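ABC sugar transporter, periplasmic sugar binding protein (Legionella pneumophila subsp. pneumophila, PDB 3ROT) probably binds a sugar in the periplasm and hands it to an ABC transporter for uptake. Local coordinates at residues V135-P140 with F163-V168; I143-R148 with C194-A199; T189-C194 with Q220-D225. One frame throughout, in Å; residues are numbered along the deposited sequence.

Interaction 1: V135-P140 with F163-V168; sequences VLNPQP and FEELDV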
ATOM      1  N   VAL A 135     -18.859  -9.291  -4.279  1.00 27.49           N
ATOM      2  CA  VAL A 135     -17.854  -9.632  -3.277  1.00 26.39           C
ATOM      3  C   VAL A 135     -16.477  -9.608  -3.919  1.00 26.94           C
ATOM      4  O   VAL A 135     -16.195 -10.395  -4.834  1.00 26.75           O
ATOM      5  CB  VAL A 135     -18.086 -11.036  -2.681  1.00 26.58           C
ATOM      6  CG1 VAL A 135     -16.968 -11.371  -1.687  1.00 25.67           C
ATOM      7  CG2 VAL A 135     -19.445 -11.090  -1.993  1.00 24.44           C
ATOM      8  N   LEU A 136     -15.619  -8.717  -3.428  1.00 24.27           N
ATOM      9  CA  LEU A 136     -14.280  -8.563  -3.982  1.00 22.75           C
ATOM     10  C   LEU A 136     -13.224  -9.355  -3.207  1.00 24.27           C
ATOM     11  O   LEU A 136     -12.962  -9.075  -2.042  1.00 23.44           O
ATOM     12  CB  LEU A 136     -13.910  -7.079  -4.016  1.00 23.54           C
ATOM     13  CG  LEU A 136     -14.981  -6.125  -4.575  1.00 22.85           C
ATOM     14  CD1 LEU A 136     -14.397  -4.723  -4.661  1.00 19.68           C
ATOM     15  CD2 LEU A 136     -15.445  -6.584  -5.957  1.00 23.13           C
ATOM     16  N   ASN A 137     -12.631 -10.348  -3.868  1.00 25.20           N
ATOM     17  CA  ASN A 137     -11.612 -11.188  -3.249  1.00 26.89           C
ATOM     18  C   ASN A 137     -10.245 -10.795  -3.785  1.00 27.43           C
ATOM     19  O   ASN A 137      -9.974 -10.920  -4.983  1.00 28.12           O
ATOM     20  CB  ASN A 137     -11.864 -12.670  -3.554  1.00 27.34           C
ATOM     21  CG  ASN A 137     -11.150 -13.599  -2.574  1.00 27.88           C
ATOM     22  OD1 ASN A 137     -10.045 -13.306  -2.116  1.00 27.09           O
ATOM     23  ND2 ASN A 137     -11.782 -14.728  -2.257  1.00 30.26           N
ATOM     24  N   PRO A 138      -9.366 -10.292  -2.909  1.00 28.93           N
ATOM     25  CA  PRO A 138      -8.047  -9.912  -3.411  1.00 29.20           C
ATOM     26  C   PRO A 138      -7.042 -11.050  -3.348  1.00 30.62           C
ATOM     27  O   PRO A 138      -5.931 -10.924  -3.866  1.00 30.01           O
ATOM     28  CB  PRO A 138      -7.664  -8.748  -2.506  1.00 28.33           C
ATOM     29  CG  PRO A 138      -8.235  -9.165  -1.201  1.00 29.51           C
ATOM     30  CD  PRO A 138      -9.608  -9.709  -1.576  1.00 28.65           C
ATOM     31  N   GLN A 139      -7.429 -12.157  -2.717  1.00 30.43           N
ATOM     32  CA  GLN A 139      -6.524 -13.288  -2.593  1.00 32.85           C
ATOM     33  C   GLN A 139      -7.144 -14.670  -2.688  1.00 32.74           C
ATOM     34  O   GLN A 139      -7.305 -15.351  -1.673  1.00 29.23           O
ATOM     35  CB  GLN A 139      -5.752 -13.223  -1.275  1.00 35.08           C
ATOM     36  CG  GLN A 139      -4.809 -12.064  -1.133  1.00 40.48           C
ATOM     37  CD  GLN A 139      -4.137 -12.059   0.224  1.00 43.25           C
ATOM     38  OE1 GLN A 139      -3.405 -12.988   0.574  1.00 45.41           O
ATOM     39  NE2 GLN A 139      -4.393 -11.017   1.006  1.00 43.00           N
ATOM     40  N   PRO A 140      -7.515 -15.105  -3.901  1.00 34.65           N
ATOM     41  CA  PRO A 140      -8.094 -16.448  -3.980  1.00 34.79           C
ATOM     42  C   PRO A 140      -7.009 -17.393  -3.443  1.00 33.48           C
ATOM     43  O   PRO A 140      -5.818 -17.160  -3.651  1.00 34.30           O
ATOM     44  CB  PRO A 140      -8.344 -16.619  -5.478  1.00 35.78           C
ATOM     45  CG  PRO A 140      -8.682 -15.224  -5.908  1.00 37.34           C
ATOM     46  CD  PRO A 140      -7.614 -14.407  -5.195  1.00 35.72           C
ATOM     47  N   PHE A 163     -25.906 -12.198  -6.180  1.00 38.67           N
ATOM     48  CA  PHE A 163     -24.531 -11.876  -5.815  1.00 39.95           C
ATOM     49  C   PHE A 163     -23.518 -12.618  -6.666  1.00 38.90           C
ATOM     50  O   PHE A 163     -23.835 -13.629  -7.288  1.00 37.17           O
ATOM     51  CB  PHE A 163     -24.295 -12.211  -4.339  1.00 40.29           C
ATOM     52  CG  PHE A 163     -24.344 -13.686  -4.038  1.00 41.65           C
ATOM     53  CD1 PHE A 163     -23.245 -14.503  -4.300  1.00 41.92           C
ATOM     54  CD2 PHE A 163     -25.498 -14.266  -3.517  1.00 42.89           C
ATOM     55  CE1 PHE A 163     -23.293 -15.879  -4.051  1.00 42.68           C
ATOM     56  CE2 PHE A 163     -25.557 -15.643  -3.264  1.00 43.14           C
ATOM     57  CZ  PHE A 163     -24.451 -16.448  -3.534  1.00 41.45           C
ATOM     58  N   GLU A 164     -22.290 -12.111  -6.672  1.00 39.46           N
ATOM     59  CA  GLU A 164     -21.211 -12.731  -7.425  1.00 40.15           C
ATOM     60  C   GLU A 164     -19.891 -12.384  -6.747  1.00 38.78           C
ATOM     61  O   GLU A 164     -19.735 -11.283  -6.225  1.00 36.99           O
ATOM     62  CB  GLU A 164     -21.217 -12.220  -8.873  1.00 43.64           C
ATOM     63  CG  GLU A 164     -20.414 -13.080  -9.855  1.00 49.60           C
ATOM     64  CD  GLU A 164     -20.724 -12.765 -11.321  1.00 53.08           C
ATOM     65  OE1 GLU A 164     -21.913 -12.825 -11.712  1.00 54.14           O
ATOM     66  OE2 GLU A 164     -19.778 -12.465 -12.086  1.00 55.46           O
ATOM     67  N   GLU A 165     -18.960 -13.335  -6.723  1.00 37.18           N
ATOM     68  CA  GLU A 165     -17.651 -13.087  -6.134  1.00 37.29           C
ATOM     69  C   GLU A 165     -16.677 -12.801  -7.263  1.00 37.09           C
ATOM     70  O   GLU A 165     -16.603 -13.538  -8.245  1.00 37.59           O
ATOM     71  CB  GLU A 165     -17.151 -14.283  -5.320  1.00 37.70           C
ATOM     72  CG  GLU A 165     -15.843 -13.987  -4.577  1.00 37.46           C
ATOM     73  CD  GLU A 165     -15.335 -15.154  -3.732  1.00 38.93           C
ATOM     74  OE1 GLU A 165     -16.147 -15.794  -3.033  1.00 39.63           O
ATOM     75  OE2 GLU A 165     -14.116 -15.421  -3.746  1.00 37.10           O
ATOM     76  N   LEU A 166     -15.934 -11.716  -7.121  1.00 36.10           N
ATOM     77  CA  LEU A 166     -14.978 -11.318  -8.135  1.00 35.61           C
ATOM     78  C   LEU A 166     -13.546 -11.330  -7.606  1.00 35.59           C
ATOM     79  O   LEU A 166     -13.260 -10.750  -6.556  1.00 33.51           O
ATOM     80  CB  LEU A 166     -15.341  -9.919  -8.635  1.00 35.55           C
ATOM     81  CG  LEU A 166     -14.435  -9.212  -9.639  1.00 37.83           C
ATOM     82  CD1 LEU A 166     -14.333 -10.031 -10.920  1.00 38.53           C
ATOM     83  CD2 LEU A 166     -15.003  -7.822  -9.918  1.00 36.59           C
ATOM     84  N   ASP A 167     -12.662 -12.011  -8.333  1.00 34.09           N
ATOM     85  CA  ASP A 167     -11.246 -12.083  -7.979  1.00 35.83           C
ATOM     86  C   ASP A 167     -10.598 -10.819  -8.532  1.00 34.84           C
ATOM     87  O   ASP A 167     -10.353 -10.715  -9.732  1.00 35.99           O
ATOM     88  CB  ASP A 167     -10.610 -13.325  -8.612  1.00 36.35           C
ATOM     89  CG  ASP A 167      -9.081 -13.305  -8.574  1.00 40.24           C
ATOM     90  OD1 ASP A 167      -8.464 -12.389  -7.981  1.00 39.79           O
ATOM     91  OD2 ASP A 167      -8.484 -14.234  -9.150  1.00 42.22           O
ATOM     92  N   VAL A 168     -10.318  -9.861  -7.657  1.00 33.16           N
ATOM     93  CA  VAL A 168      -9.724  -8.599  -8.097  1.00 32.01           C
ATOM     94  C   VAL A 168      -8.215  -8.502  -7.917  1.00 30.28           C
ATOM     95  O   VAL A 168      -7.596  -7.571  -8.419  1.00 30.95           O
ATOM     96  CB  VAL A 168     -10.378  -7.393  -7.374  1.00 31.14           C
ATOM     97  CG1 VAL A 168     -11.852  -7.305  -7.731  1.00 31.61           C
ATOM     98  CG2 VAL A 168     -10.213  -7.538  -5.864  1.00 32.05           C
TER
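L136 and L166 lie side by side on one face of a parallel strand pair, the two arms of a beta-alpha-beta unit whose connecting helix is 143-158. The axes of 135-137 and 163-167 approach to 4.7 Å at 22°, in the register V135 with E165, L136 with L166 and N137 with D167. Three straight backbone bonds, V135 N to E164 O, L166 N to V135 O and N137 N to L166 O, bind the edge strand 162-167 to its inner neighbour.

On the leucine face, L136 CD2 is the bump: it rests against the groove between two neighbouring methyls, L166 CD2 (4.2 Å) and V168 CG1 (4.1 Å), so L166 of the outer strand and V168 just past its end make the hollow. V168 N also bonds N137 O, with an N-H...O angle of 146°, and V168 CG2 packs at 3.5 Å against that same oxygen. Helix 172-185 covers this face, with V179 on L136 and V175 on V168.

The opposite face carries V135, N137, E165 and D167. P140 CG comes to 3.3 Å from D167 CG, the two side chains crossing at about a right angle. E165, extended with CG anti to its N (chi1 -174°), passes V135 CG1 and reaches N137, while its OE1 forms a salt bridge with K153 of the connecting helix. N137 OD1 accepts from Q139 N, closing an Asx turn, and N137 ND2 donates to E165 OE2 at 2.9 Å, from above the carboxylate plane.

Interaction 2: I143-R148 with C194-A199; sequences IGLEKR and CLTSQA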
ATOM      1  N   ILE A 143      -7.479 -19.260   2.623  1.00 25.89           N
ATOM      2  CA  ILE A 143      -8.578 -19.990   3.254  1.00 27.55           C
ATOM      3  C   ILE A 143      -9.422 -19.183   4.237  1.00 27.65           C
ATOM      4  O   ILE A 143     -10.593 -19.502   4.476  1.00 26.68           O
ATOM      5  CB  ILE A 143      -8.060 -21.272   3.949  1.00 29.10           C
ATOM      6  CG1 ILE A 143      -7.106 -20.916   5.095  1.00 27.63           C
ATOM      7  CG2 ILE A 143      -7.355 -22.151   2.923  1.00 28.23           C
ATOM      8  CD1 ILE A 143      -6.504 -22.139   5.789  1.00 29.93           C
ATOM      9  N   GLY A 144      -8.834 -18.132   4.794  1.00 25.95           N
ATOM     10  CA  GLY A 144      -9.578 -17.294   5.719  1.00 26.19           C
ATOM     11  C   GLY A 144     -10.589 -16.472   4.940  1.00 26.31           C
ATOM     12  O   GLY A 144     -11.760 -16.377   5.318  1.00 25.87           O
ATOM     13  N   LEU A 145     -10.145 -15.880   3.836  1.00 24.59           N
ATOM     14  CA  LEU A 145     -11.044 -15.078   3.030  1.00 22.56           C
ATOM     15  C   LEU A 145     -12.140 -15.930   2.380  1.00 23.82           C
ATOM     16  O   LEU A 145     -13.236 -15.439   2.143  1.00 24.21           O
ATOM     17  CB  LEU A 145     -10.252 -14.298   1.972  1.00 22.58           C
ATOM     18  CG  LEU A 145      -9.124 -13.420   2.529  1.00 21.36           C
ATOM     19  CD1 LEU A 145      -8.581 -12.527   1.423  1.00 20.64           C
ATOM     20  CD2 LEU A 145      -9.642 -12.573   3.691  1.00 20.55           C
ATOM     21  N   GLU A 146     -11.857 -17.204   2.101  1.00 26.79           N
ATOM     22  CA  GLU A 146     -12.881 -18.074   1.507  1.00 29.50           C
ATOM     23  C   GLU A 146     -14.020 -18.232   2.517  1.00 28.30           C
ATOM     24  O   GLU A 146     -15.197 -18.212   2.153  1.00 28.41           O
ATOM     25  CB  GLU A 146     -12.310 -19.457   1.157  1.00 31.65           C
ATOM     26  CG  GLU A 146     -11.050 -19.413   0.315  1.00 39.84           C
ATOM     27  CD  GLU A 146     -10.576 -20.787  -0.143  1.00 44.41           C
ATOM     28  OE1 GLU A 146     -10.654 -21.757   0.649  1.00 45.56           O
ATOM     29  OE2 GLU A 146     -10.103 -20.888  -1.298  1.00 47.21           O
ATOM     30  N   LYS A 147     -13.668 -18.382   3.790  1.00 29.03           N
ATOM     31  CA  LYS A 147     -14.675 -18.524   4.838  1.00 30.76           C
ATOM     32  C   LYS A 147     -15.517 -17.254   4.952  1.00 27.86           C
ATOM     33  O   LYS A 147     -16.734 -17.328   5.152  1.00 26.17           O
ATOM     34  CB  LYS A 147     -14.016 -18.833   6.186  1.00 35.16           C
ATOM     35  CG  LYS A 147     -13.391 -20.219   6.275  1.00 42.41           C
ATOM     36  CD  LYS A 147     -14.449 -21.296   6.136  1.00 48.07           C
ATOM     37  CE  LYS A 147     -13.866 -22.693   6.335  1.00 52.03           C
ATOM     38  NZ  LYS A 147     -14.920 -23.750   6.226  1.00 52.80           N
ATOM     39  N   ARG A 148     -14.873 -16.094   4.826  1.00 25.68           N
ATOM     40  CA  ARG A 148     -15.595 -14.817   4.890  1.00 27.51           C
ATOM     41  C   ARG A 148     -16.620 -14.715   3.773  1.00 25.67           C
ATOM     42  O   ARG A 148     -17.788 -14.399   4.007  1.00 26.27           O
ATOM     43  CB  ARG A 148     -14.642 -13.632   4.758  1.00 26.51           C
ATOM     44  CG  ARG A 148     -13.904 -13.307   6.015  1.00 28.98           C
ATOM     45  CD  ARG A 148     -12.902 -12.192   5.795  1.00 27.52           C
ATOM     46  NE  ARG A 148     -11.915 -12.247   6.860  1.00 26.67           N
ATOM     47  CZ  ARG A 148     -10.950 -11.362   7.051  1.00 24.50           C
ATOM     48  NH1 ARG A 148     -10.818 -10.318   6.242  1.00 19.06           N
ATOM     49  NH2 ARG A 148     -10.120 -11.535   8.061  1.00 25.08           N
ATOM     50  N   CYS A 194     -15.947  -5.831   0.592  1.00 22.77           N
ATOM     51  CA  CYS A 194     -14.502  -5.976   0.381  1.00 20.72           C
ATOM     52  C   CYS A 194     -13.995  -6.930   1.458  1.00 22.75           C
ATOM     53  O   CYS A 194     -14.164  -6.660   2.651  1.00 22.78           O
ATOM     54  CB  CYS A 194     -13.789  -4.641   0.522  1.00 22.30           C
ATOM     55  SG  CYS A 194     -14.265  -3.418  -0.708  1.00 24.85           S
ATOM     56  N   LEU A 195     -13.377  -8.031   1.037  1.00 19.22           N
ATOM     57  CA  LEU A 195     -12.879  -9.025   1.978  1.00 20.26           C
ATOM     58  C   LEU A 195     -11.703  -8.541   2.825  1.00 20.78           C
ATOM     59  O   LEU A 195     -11.461  -9.076   3.899  1.00 21.38           O
ATOM     60  CB  LEU A 195     -12.539 -10.331   1.242  1.00 19.61           C
ATOM     61  CG  LEU A 195     -13.769 -10.982   0.574  1.00 20.05           C
ATOM     62  CD1 LEU A 195     -13.391 -12.287  -0.103  1.00 21.77           C
ATOM     63  CD2 LEU A 195     -14.842 -11.227   1.622  1.00 20.06           C
ATOM     64  N   THR A 196     -10.971  -7.540   2.337  1.00 22.25           N
ATOM     65  CA  THR A 196      -9.868  -6.941   3.107  1.00 23.26           C
ATOM     66  C   THR A 196      -9.693  -5.505   2.621  1.00 24.25           C
ATOM     67  O   THR A 196     -10.295  -5.104   1.618  1.00 23.28           O
ATOM     68  CB  THR A 196      -8.512  -7.660   2.922  1.00 22.18           C
ATOM     69  OG1 THR A 196      -7.933  -7.263   1.677  1.00 23.61           O
ATOM     70  CG2 THR A 196      -8.676  -9.174   2.943  1.00 24.48           C
ATOM     71  N   SER A 197      -8.863  -4.734   3.316  1.00 23.35           N
ATOM     72  CA  SER A 197      -8.634  -3.350   2.926  1.00 23.83           C
ATOM     73  C   SER A 197      -7.897  -3.253   1.585  1.00 23.39           C
ATOM     74  O   SER A 197      -7.919  -2.207   0.933  1.00 24.89           O
ATOM     75  CB  SER A 197      -7.855  -2.616   4.021  1.00 26.26           C
ATOM     76  OG  SER A 197      -6.600  -3.223   4.249  1.00 31.09           O
ATOM     77  N   GLN A 198      -7.255  -4.337   1.158  1.00 22.52           N
ATOM     78  CA  GLN A 198      -6.545  -4.315  -0.127  1.00 25.31           C
ATOM     79  C   GLN A 198      -7.510  -4.117  -1.296  1.00 24.29           C
ATOM     80  O   GLN A 198      -7.132  -3.592  -2.349  1.00 23.89           O
ATOM     81  CB  GLN A 198      -5.775  -5.610  -0.344  1.00 28.50           C
ATOM     82  CG  GLN A 198      -4.720  -5.902   0.701  1.00 34.54           C
ATOM     83  CD  GLN A 198      -4.313  -7.361   0.667  1.00 36.93           C
ATOM     84  OE1 GLN A 198      -5.155  -8.260   0.824  1.00 35.62           O
ATOM     85  NE2 GLN A 198      -3.031  -7.608   0.454  1.00 38.80           N
ATOM     86  N   ALA A 199      -8.748  -4.577  -1.123  1.00 22.75           N
ATOM     87  CA  ALA A 199      -9.759  -4.406  -2.155  1.00 24.95           C
ATOM     88  C   ALA A 199     -10.367  -3.016  -1.982  1.00 25.96           C
ATOM     89  O   ALA A 199     -10.628  -2.310  -2.957  1.00 27.57           O
ATOM     90  CB  ALA A 199     -10.854  -5.476  -2.023  1.00 22.73           C
TER
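L195, L145 and R148 supply most of the buried surface where helix 143-158 meets the loop between strand 191-194 and helix 197-208. L195, with the largest share, turns its side chain toward the helix and uses both methyls: CD1 sits 3.9 Å from the carbonyl O of L145, while CD2 packs 4.0 Å from CB of R148, so the leucine touches successive parts of one helical face.

L145 answers from the helix with its branched end. Its CD2 comes to 3.6 Å from CG2 of T196, the two side chains crossing at about a right angle, and CD1 of L145 meets the same methyl. T196 can present that methyl because OG1 takes the place between backbone N and carbonyl carbon (chi1 78°); there OG1 caps helix 197-208 by accepting from Q198 N, and it also bonds to Q198 OE1.

R148 is extended from CG to NE, with CB against L195 and its guanidinium next to L145 CD2, which lies 3.4 Å above one face, toward the rim. At the edge of that group NH1 donates to L195 O over 2.7 Å. The acceptor lies near the guanidinium plane and the C=O...N angle is 177°, though the N-H...O angle is bent to 134°.

R148 NH1 also bonds a glycerol, probably from the crystallisation liquor. The chemistry thus implies an arginine held by a main-chain carbonyl at its edge and touched on one face by a leucine methyl, its nitrogen poised at a site consistent with the sugar pocket expected in this family.

Interaction 3: T189-C194 with Q220-D225; sequences TNIIFC and QVYSFD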
ATOM      1  N   THR A 189     -26.083  -3.200  -9.388  1.00 33.72           N
ATOM      2  CA  THR A 189     -25.290  -3.622  -8.235  1.00 32.03           C
ATOM      3  C   THR A 189     -25.228  -2.433  -7.283  1.00 30.50           C
ATOM      4  O   THR A 189     -24.717  -1.380  -7.653  1.00 31.72           O
ATOM      5  CB  THR A 189     -23.846  -3.996  -8.650  1.00 30.98           C
ATOM      6  OG1 THR A 189     -23.880  -5.013  -9.665  1.00 32.62           O
ATOM      7  CG2 THR A 189     -23.056  -4.505  -7.441  1.00 29.42           C
ATOM      8  N   ASN A 190     -25.749  -2.592  -6.069  1.00 28.86           N
ATOM      9  CA  ASN A 190     -25.747  -1.493  -5.104  1.00 27.94           C
ATOM     10  C   ASN A 190     -25.078  -1.805  -3.772  1.00 27.02           C
ATOM     11  O   ASN A 190     -25.110  -0.996  -2.840  1.00 28.84           O
ATOM     12  CB  ASN A 190     -27.176  -0.979  -4.870  1.00 27.70           C
ATOM     13  CG  ASN A 190     -28.147  -2.073  -4.445  1.00 29.27           C
ATOM     14  OD1 ASN A 190     -27.795  -3.253  -4.369  1.00 28.45           O
ATOM     15  ND2 ASN A 190     -29.384  -1.678  -4.169  1.00 27.92           N
ATOM     16  N   ILE A 191     -24.474  -2.982  -3.680  1.00 27.00           N
ATOM     17  CA  ILE A 191     -23.768  -3.362  -2.473  1.00 27.04           C
ATOM     18  C   ILE A 191     -22.433  -3.998  -2.813  1.00 25.81           C
ATOM     19  O   ILE A 191     -22.350  -4.882  -3.670  1.00 25.08           O
ATOM     20  CB  ILE A 191     -24.556  -4.363  -1.613  1.00 30.28           C
ATOM     21  CG1 ILE A 191     -25.815  -3.709  -1.051  1.00 33.32           C
ATOM     22  CG2 ILE A 191     -23.682  -4.840  -0.463  1.00 33.43           C
ATOM     23  CD1 ILE A 191     -26.520  -4.561   0.001  1.00 34.40           C
ATOM     24  N   ILE A 192     -21.385  -3.532  -2.143  1.00 23.33           N
ATOM     25  CA  ILE A 192     -20.060  -4.090  -2.349  1.00 20.91           C
ATOM     26  C   ILE A 192     -19.454  -4.521  -1.022  1.00 21.56           C
ATOM     27  O   ILE A 192     -19.471  -3.777  -0.034  1.00 20.85           O
ATOM     28  CB  ILE A 192     -19.104  -3.095  -3.032  1.00 22.86           C
ATOM     29  CG1 ILE A 192     -19.629  -2.733  -4.431  1.00 24.10           C
ATOM     30  CG2 ILE A 192     -17.711  -3.719  -3.150  1.00 21.90           C
ATOM     31  CD1 ILE A 192     -18.746  -1.771  -5.208  1.00 22.20           C
ATOM     32  N   PHE A 193     -18.948  -5.747  -1.007  1.00 20.06           N
ATOM     33  CA  PHE A 193     -18.303  -6.317   0.166  1.00 22.51           C
ATOM     34  C   PHE A 193     -16.822  -6.489  -0.162  1.00 22.25           C
ATOM     35  O   PHE A 193     -16.483  -7.220  -1.090  1.00 26.42           O
ATOM     36  CB  PHE A 193     -18.863  -7.708   0.483  1.00 21.92           C
ATOM     37  CG  PHE A 193     -20.245  -7.709   1.059  1.00 22.84           C
ATOM     38  CD1 PHE A 193     -20.438  -7.635   2.440  1.00 20.52           C
ATOM     39  CD2 PHE A 193     -21.356  -7.829   0.229  1.00 22.44           C
ATOM     40  CE1 PHE A 193     -21.716  -7.685   2.984  1.00 18.92           C
ATOM     41  CE2 PHE A 193     -22.640  -7.880   0.771  1.00 21.64           C
ATOM     42  CZ  PHE A 193     -22.816  -7.807   2.151  1.00 23.11           C
ATOM     43  N   CYS A 194     -15.947  -5.831   0.592  1.00 22.77           N
ATOM     44  CA  CYS A 194     -14.502  -5.976   0.381  1.00 20.72           C
ATOM     45  C   CYS A 194     -13.995  -6.930   1.458  1.00 22.75           C
ATOM     46  O   CYS A 194     -14.164  -6.660   2.651  1.00 22.78           O
ATOM     47  CB  CYS A 194     -13.789  -4.641   0.522  1.00 22.30           C
ATOM     48  SG  CYS A 194     -14.265  -3.418  -0.708  1.00 24.85           S
ATOM     49  N   GLN A 220     -23.302   0.856  -1.827  1.00 27.14           N
ATOM     50  CA  GLN A 220     -23.137   0.801  -0.383  1.00 24.56           C
ATOM     51  C   GLN A 220     -22.002  -0.172  -0.172  1.00 25.09           C
ATOM     52  O   GLN A 220     -22.035  -1.280  -0.704  1.00 24.18           O
ATOM     53  CB  GLN A 220     -24.422   0.304   0.274  1.00 26.97           C
ATOM     54  CG  GLN A 220     -25.572   1.220  -0.023  1.00 31.35           C
ATOM     55  CD  GLN A 220     -25.247   2.652   0.337  1.00 34.01           C
ATOM     56  OE1 GLN A 220     -25.200   3.008   1.511  1.00 38.55           O
ATOM     57  NE2 GLN A 220     -25.002   3.478  -0.673  1.00 37.02           N
ATOM     58  N   VAL A 221     -21.005   0.245   0.606  1.00 20.81           N
ATOM     59  CA  VAL A 221     -19.811  -0.553   0.811  1.00 20.42           C
ATOM     60  C   VAL A 221     -19.564  -1.108   2.218  1.00 20.39           C
ATOM     61  O   VAL A 221     -19.725  -0.418   3.229  1.00 19.78           O
ATOM     62  CB  VAL A 221     -18.569   0.262   0.368  1.00 18.92           C
ATOM     63  CG1 VAL A 221     -17.304  -0.587   0.487  1.00 17.87           C
ATOM     64  CG2 VAL A 221     -18.767   0.752  -1.066  1.00 20.62           C
ATOM     65  N   TYR A 222     -19.145  -2.365   2.254  1.00 19.21           N
ATOM     66  CA  TYR A 222     -18.868  -3.063   3.503  1.00 22.33           C
ATOM     67  C   TYR A 222     -17.474  -3.668   3.435  1.00 21.17           C
ATOM     68  O   TYR A 222     -17.029  -4.105   2.371  1.00 22.45           O
ATOM     69  CB  TYR A 222     -19.935  -4.141   3.717  1.00 20.35           C
ATOM     70  CG  TYR A 222     -21.302  -3.524   3.876  1.00 21.42           C
ATOM     71  CD1 TYR A 222     -21.766  -3.137   5.131  1.00 22.16           C
ATOM     72  CD2 TYR A 222     -22.089  -3.218   2.758  1.00 23.94           C
ATOM     73  CE1 TYR A 222     -22.964  -2.458   5.278  1.00 23.54           C
ATOM     74  CE2 TYR A 222     -23.305  -2.534   2.896  1.00 23.76           C
ATOM     75  CZ  TYR A 222     -23.728  -2.159   4.164  1.00 24.17           C
ATOM     76  OH  TYR A 222     -24.903  -1.482   4.335  1.00 27.63           O
ATOM     77  N   SER A 223     -16.777  -3.703   4.561  1.00 19.71           N
ATOM     78  CA  SER A 223     -15.425  -4.237   4.532  1.00 21.90           C
ATOM     79  C   SER A 223     -14.947  -4.856   5.849  1.00 21.49           C
ATOM     80  O   SER A 223     -15.704  -4.982   6.818  1.00 21.48           O
ATOM     81  CB  SER A 223     -14.458  -3.122   4.097  1.00 20.80           C
ATOM     82  OG  SER A 223     -13.197  -3.648   3.733  1.00 23.31           O
ATOM     83  N   PHE A 224     -13.674  -5.236   5.852  1.00 21.66           N
ATOM     84  CA  PHE A 224     -13.019  -5.818   7.015  1.00 21.14           C
ATOM     85  C   PHE A 224     -11.781  -4.992   7.332  1.00 20.67           C
ATOM     86  O   PHE A 224     -11.064  -4.569   6.428  1.00 20.24           O
ATOM     87  CB  PHE A 224     -12.575  -7.252   6.723  1.00 23.02           C
ATOM     88  CG  PHE A 224     -13.696  -8.252   6.716  1.00 27.50           C
ATOM     89  CD1 PHE A 224     -13.875  -9.120   7.787  1.00 30.03           C
ATOM     90  CD2 PHE A 224     -14.573  -8.327   5.641  1.00 29.94           C
ATOM     91  CE1 PHE A 224     -14.912 -10.051   7.792  1.00 31.82           C
ATOM     92  CE2 PHE A 224     -15.613  -9.254   5.637  1.00 34.20           C
ATOM     93  CZ  PHE A 224     -15.780 -10.119   6.721  1.00 30.96           C
ATOM     94  N   ASP A 225     -11.550  -4.768   8.620  1.00 22.26           N
ATOM     95  CA  ASP A 225     -10.380  -4.050   9.118  1.00 22.66           C
ATOM     96  C   ASP A 225     -10.471  -2.545   9.025  1.00 22.47           C
ATOM     97  O   ASP A 225     -10.527  -1.980   7.931  1.00 21.14           O
ATOM     98  CB  ASP A 225      -9.119  -4.530   8.400  1.00 21.29           C
ATOM     99  CG  ASP A 225      -9.033  -6.046   8.335  1.00 26.81           C
ATOM    100  OD1 ASP A 225      -9.406  -6.709   9.329  1.00 25.77           O
ATOM    101  OD2 ASP A 225      -8.584  -6.569   7.295  1.00 25.79           O
TER
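F193 and Y222 both set CG anti to the carbonyl carbon (chi1 -73° and -63°); the same first torsion leans both rings the same way, and their paired positions on neighbouring parallel strands put them on one face of the C-terminal-lobe sheet. The rings meet obliquely, with centroids 5.6 Å apart: Y222 CD2 lies over one face of F193, and F193 CD1 packs 3.8 Å from Y222 CB. I191 CG2 adds a contact to Y222 CD2 at 3.9 Å. Helix 112-126 covers this aromatic face through A123, while Y222 OH bonds T127 and N240.

On the other face, I192 CB packs against V221 CG2, and C194 SG approaches V221 CG1; L203 and L200 of helix 197-208 lie against this side. The axes of 191-194 and 220-224 approach to 4.6 Å at 14°, joined by bonds from Q220 N to N190 O, I192 N to Q220 O, Y222 N to I192 O and C194 N to Y222 O.

Near the strand ends, C194 O meets the edge of the F224 ring in its plane, CD2 being 3.4 Å away. Just beyond, D225 OD2 bonds a bound glycerol, probably from the crystallisation liquor. The chemistry implies a sheet interior whose main-chain polar groups pair across the strands between two apolar layers.

How the interactions relate
Followed from the N terminus, strand 132-137 leads into helix 143-158 and then strand 162-167, and interaction 1 closes that loop. Interaction 2 opens within it, on the helix, and closes only after strand 191-194, so the two cross. Interaction 3 opens once interaction 1 has closed; it crosses interaction 2, with which it shares C194. In the sheet, L136 N to F193 O and L136 O to L195 N join strand 132-137 to strand 191-194 and its exit loop, so interactions 1 and 3 sit on one continuous sheet. Q139 NE2 to Q198 OE1 links interactions 1 and 2, and R148 CD packs on F224 CE1 between interactions 2 and 3.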